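Side-chain contacts in CRISPR-associated protein, Cse2 family (Meiothermus ruber, PDB 3WA8), which probably serves as the small Cse2 (CasB) subunit of a type I-E CRISPR surveillance complex, binding G-rich crRNA sequence and helping to stabilise the R-loop: residues L170-N173 and P178-Q181; A132-D137 and Q181-A186. All coordinates share one frame; numbering follows the deposited sequence.

Contact 1 of 2, residues L170-N173 and P178-Q181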
# COMPACT_ATOMS: atom_id res chain seq x y z
N LEU A 170 -1.60 -8.36 -3.03
CA LEU A 170 -1.95 -9.45 -3.92
C LEU A 170 -1.87 -10.76 -3.19
O LEU A 170 -2.57 -11.70 -3.55
CB LEU A 170 -1.09 -9.47 -5.17
CG LEU A 170 -1.43 -8.42 -6.23
CD1 LEU A 170 -0.19 -8.07 -7.06
CD2 LEU A 170 -2.62 -8.80 -7.13
N ALA A 171 -1.06 -10.83 -2.14
CA ALA A 171 -0.80 -12.12 -1.47
C ALA A 171 -1.48 -12.25 -0.12
O ALA A 171 -1.25 -13.22 0.62
CB ALA A 171 0.68 -12.38 -1.38
N TRP A 172 -2.34 -11.29 0.17
CA TRP A 172 -3.17 -11.29 1.36
C TRP A 172 -3.85 -12.61 1.73
O TRP A 172 -3.87 -12.94 2.90
CB TRP A 172 -4.22 -10.20 1.25
CG TRP A 172 -4.75 -9.78 2.55
CD1 TRP A 172 -5.95 -10.11 3.09
CD2 TRP A 172 -4.09 -8.95 3.49
NE1 TRP A 172 -6.09 -9.53 4.33
CE2 TRP A 172 -4.96 -8.80 4.59
CE3 TRP A 172 -2.84 -8.31 3.52
CZ2 TRP A 172 -4.63 -8.04 5.72
CZ3 TRP A 172 -2.50 -7.55 4.64
CH2 TRP A 172 -3.38 -7.43 5.73
N ASN A 173 -4.42 -13.35 0.78
CA ASN A 173 -5.16 -14.58 1.09
C ASN A 173 -4.32 -15.82 1.02
O ASN A 173 -4.87 -16.90 0.82
CB ASN A 173 -6.37 -14.75 0.15
CG ASN A 173 -7.21 -13.49 0.06
OD1 ASN A 173 -7.71 -13.01 1.08
ND2 ASN A 173 -7.34 -12.92 -1.16
N PRO A 178 1.43 -15.27 5.41
CA PRO A 178 2.78 -14.65 5.37
C PRO A 178 2.82 -13.11 5.30
O PRO A 178 3.60 -12.49 6.00
CB PRO A 178 3.39 -15.24 4.11
CG PRO A 178 2.21 -15.63 3.25
CD PRO A 178 1.22 -16.14 4.24
N VAL A 179 2.00 -12.47 4.48
CA VAL A 179 2.04 -11.01 4.46
C VAL A 179 1.78 -10.43 5.86
O VAL A 179 2.50 -9.53 6.33
CB VAL A 179 1.02 -10.40 3.46
CG1 VAL A 179 1.08 -8.87 3.50
CG2 VAL A 179 1.26 -10.96 2.08
N GLN A 180 0.75 -10.95 6.51
CA GLN A 180 0.32 -10.42 7.78
C GLN A 180 1.40 -10.72 8.79
O GLN A 180 1.76 -9.85 9.58
CB GLN A 180 -1.02 -11.01 8.18
CG GLN A 180 -2.18 -10.60 7.24
CD GLN A 180 -2.44 -11.60 6.11
OE1 GLN A 180 -1.59 -12.43 5.74
NE2 GLN A 180 -3.63 -11.50 5.54
N GLN A 181 1.95 -11.93 8.73
CA GLN A 181 3.12 -12.23 9.55
C GLN A 181 4.19 -11.19 9.29
O GLN A 181 4.79 -10.66 10.23
CB GLN A 181 3.72 -13.59 9.19
CG GLN A 181 2.93 -14.74 9.62
CD GLN A 181 3.61 -16.03 9.29
OE1 GLN A 181 4.74 -16.28 9.71
NE2 GLN A 181 2.93 -16.87 8.56

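Contact 2 of 2, residues A132-D137 and Q181-A186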
# COMPACT_ATOMS: atom_id res chain seq x y z
N ALA A 132 -6.21 -4.35 13.83
CA ALA A 132 -7.48 -4.55 13.17
C ALA A 132 -7.25 -4.73 11.68
O ALA A 132 -7.91 -5.53 11.04
CB ALA A 132 -8.39 -3.39 13.41
N LEU A 133 -6.30 -3.97 11.14
CA LEU A 133 -5.88 -4.10 9.76
C LEU A 133 -5.36 -5.52 9.49
O LEU A 133 -5.77 -6.16 8.52
CB LEU A 133 -4.83 -3.06 9.42
CG LEU A 133 -4.36 -2.98 7.98
CD1 LEU A 133 -5.46 -2.57 7.06
CD2 LEU A 133 -3.22 -2.04 7.86
N LEU A 134 -4.50 -6.04 10.35
CA LEU A 134 -3.97 -7.38 10.09
C LEU A 134 -5.05 -8.47 10.15
O LEU A 134 -4.83 -9.58 9.66
CB LEU A 134 -2.82 -7.72 11.03
CG LEU A 134 -1.58 -6.84 11.05
CD1 LEU A 134 -0.57 -7.38 12.05
CD2 LEU A 134 -0.97 -6.79 9.68
N ASP A 135 -6.20 -8.17 10.75
CA ASP A 135 -7.30 -9.14 10.86
C ASP A 135 -8.24 -9.13 9.65
O ASP A 135 -9.02 -10.06 9.47
CB ASP A 135 -8.16 -8.84 12.10
CG ASP A 135 -7.61 -9.47 13.34
OD1 ASP A 135 -7.46 -10.71 13.36
OD2 ASP A 135 -7.36 -8.73 14.31
N ALA A 136 -8.19 -8.07 8.86
CA ALA A 136 -9.14 -7.85 7.80
C ALA A 136 -9.22 -9.06 6.90
O ALA A 136 -8.22 -9.71 6.64
CB ALA A 136 -8.74 -6.64 7.01
N ASP A 137 -10.43 -9.38 6.45
CA ASP A 137 -10.61 -10.27 5.32
C ASP A 137 -10.69 -9.45 4.03
O ASP A 137 -10.67 -8.21 4.05
CB ASP A 137 -11.84 -11.15 5.51
CG ASP A 137 -13.13 -10.35 5.65
OD1 ASP A 137 -13.18 -9.17 5.19
OD2 ASP A 137 -14.12 -10.92 6.20
N GLN A 181 1.95 -11.93 8.73
CA GLN A 181 3.12 -12.23 9.55
C GLN A 181 4.19 -11.19 9.29
O GLN A 181 4.79 -10.66 10.23
CB GLN A 181 3.72 -13.59 9.19
CG GLN A 181 2.93 -14.74 9.62
CD GLN A 181 3.61 -16.03 9.29
OE1 GLN A 181 4.74 -16.28 9.71
NE2 GLN A 181 2.93 -16.87 8.56
N LYS A 182 4.43 -10.90 8.00
CA LYS A 182 5.58 -10.12 7.59
C LYS A 182 5.41 -8.72 8.11
O LYS A 182 6.33 -8.14 8.68
CB LYS A 182 5.69 -10.09 6.06
CG LYS A 182 7.04 -9.62 5.52
CD LYS A 182 6.89 -8.94 4.16
CE LYS A 182 6.41 -9.87 3.04
NZ LYS A 182 5.88 -9.10 1.86
N TRP A 183 4.22 -8.17 7.91
CA TRP A 183 3.92 -6.85 8.39
C TRP A 183 4.11 -6.76 9.89
O TRP A 183 4.78 -5.85 10.37
CB TRP A 183 2.50 -6.47 8.01
CG TRP A 183 2.39 -6.10 6.59
CD1 TRP A 183 3.28 -6.38 5.59
CD2 TRP A 183 1.31 -5.41 5.97
NE1 TRP A 183 2.83 -5.90 4.39
CE2 TRP A 183 1.62 -5.30 4.59
CE3 TRP A 183 0.11 -4.88 6.45
CZ2 TRP A 183 0.77 -4.68 3.68
CZ3 TRP A 183 -0.75 -4.25 5.54
CH2 TRP A 183 -0.40 -4.16 4.17
N ALA A 184 3.57 -7.72 10.63
CA ALA A 184 3.62 -7.67 12.07
C ALA A 184 5.07 -7.59 12.54
O ALA A 184 5.42 -6.84 13.48
CB ALA A 184 2.93 -8.87 12.67
N ARG A 185 5.92 -8.36 11.87
CA ARG A 185 7.31 -8.45 12.29
C ARG A 185 7.99 -7.16 11.98
O ARG A 185 8.81 -6.71 12.75
CB ARG A 185 8.04 -9.61 11.63
CG ARG A 185 7.41 -10.94 11.92
CD ARG A 185 8.21 -12.07 11.39
NE ARG A 185 7.43 -13.26 11.59
CZ ARG A 185 7.94 -14.48 11.71
NH1 ARG A 185 9.24 -14.68 11.62
NH2 ARG A 185 7.11 -15.49 11.93
N ALA A 186 7.61 -6.54 10.87
CA ALA A 186 8.21 -5.27 10.50
C ALA A 186 7.85 -4.26 11.54
O ALA A 186 8.71 -3.56 12.05
CB ALA A 186 7.75 -4.83 9.14

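Contact 1 of 2, residues L170-N173 and P178-Q181
Gln180, in the first turn of helix 178-197, lays its side chain over one face of the Trp172 indole. Its CG lies anti to the carbonyl carbon, and from CB the chain heads across the ring. CG sits over the six-membered ring in a CH-pi contact, 3.9 Å from the ring centroid. The chain then bends at chi2 (93°), which brings CD to 4.1 Å from Trp172 CE2; OE1 lies near Trp172 O without bonding to it. NE2 ends 3.1 Å above the ring plane, and the amide is turned 48° from the indole, so the two groups are not stacked flat. From there NE2 donates to Trp172 O at 3.0 Å, nearly straight at 159°, with the acceptor close to the amide plane. A glutamine suits this place because its CG methylene can lie on the ring while its amide serves the backbone. Val179 adds apolar packing, CG1 meeting Trp172 CE3 at 4.0 Å and CG2 meeting Ala171 CB at 3.8 Å. Trp172 NE1 hydrogen-bonds to Ala136 O. Replacing Trp172 by an alanine would probably leave the Gln180 side chain without its ring support and the Ala136 carbonyl without its indole partner. One bent glutamine side chain thus satisfies a loop carbonyl within a largely buried aromatic setting.

Contact 2 of 2, residues A132-D137 and Q181-A186
Leu134 reaches from the last turn of helix 124-135 to two neighbouring residues of helix 178-197, one with each methyl. Its CG lies anti to the carbonyl carbon (chi1 -59°) and chi2 is extended, a common helical leucine shape that directs the fork at the facing helix. CD1 meets Ala184 CB at 3.9 Å, while CD2 lies 3.9 Å from both Trp183 CB and Trp183 CE3. Leu133 takes the other usual leucine form, CG anti to the backbone N (chi1 -175°) with chi2 near +60°, and its CD2 comes to the indole edge, 4.0 Å from Trp183 CZ3 and near the ring plane. The tryptophan thus offers its benzo edge to one leucine and its CB and CE3 to the next. A large flat residue spans the distance between the helices here, whereas the small Ala184 ends at CB, which is where the Leu134 methyl meets it. The polar end of the indole is served elsewhere, NE1 donating to Asp168. No hydrogen bond joins the two segments, and beyond them Leu133 also packs on Ile113 and Leu141. Leucine, alanine and tryptophan side chains meeting between neighbouring helices are the ordinary apolar helix-helix packing of an all-helical fold, here that of the Cse2 family.

Both contacts use helix 178-197, contact 1 at its first turn and contact 2 immediately after, with Gln181 belonging to both contacts' ranges. Contact 1 is the more buried and fastens the helix to the loop just before it in sequence; contact 2 is partly buried and joins it to helix 124-135, far away along the chain. The chemistry follows: a loop carbonyl needs a polar partner, whereas two helices with their backbones mostly paired can meet through apolar side chains alone. The sites, about 8 Å apart between centres, are continuous, since the Trp172 and Trp183 rings meet edge-to-face and Gln180 CG packs on Leu134 O.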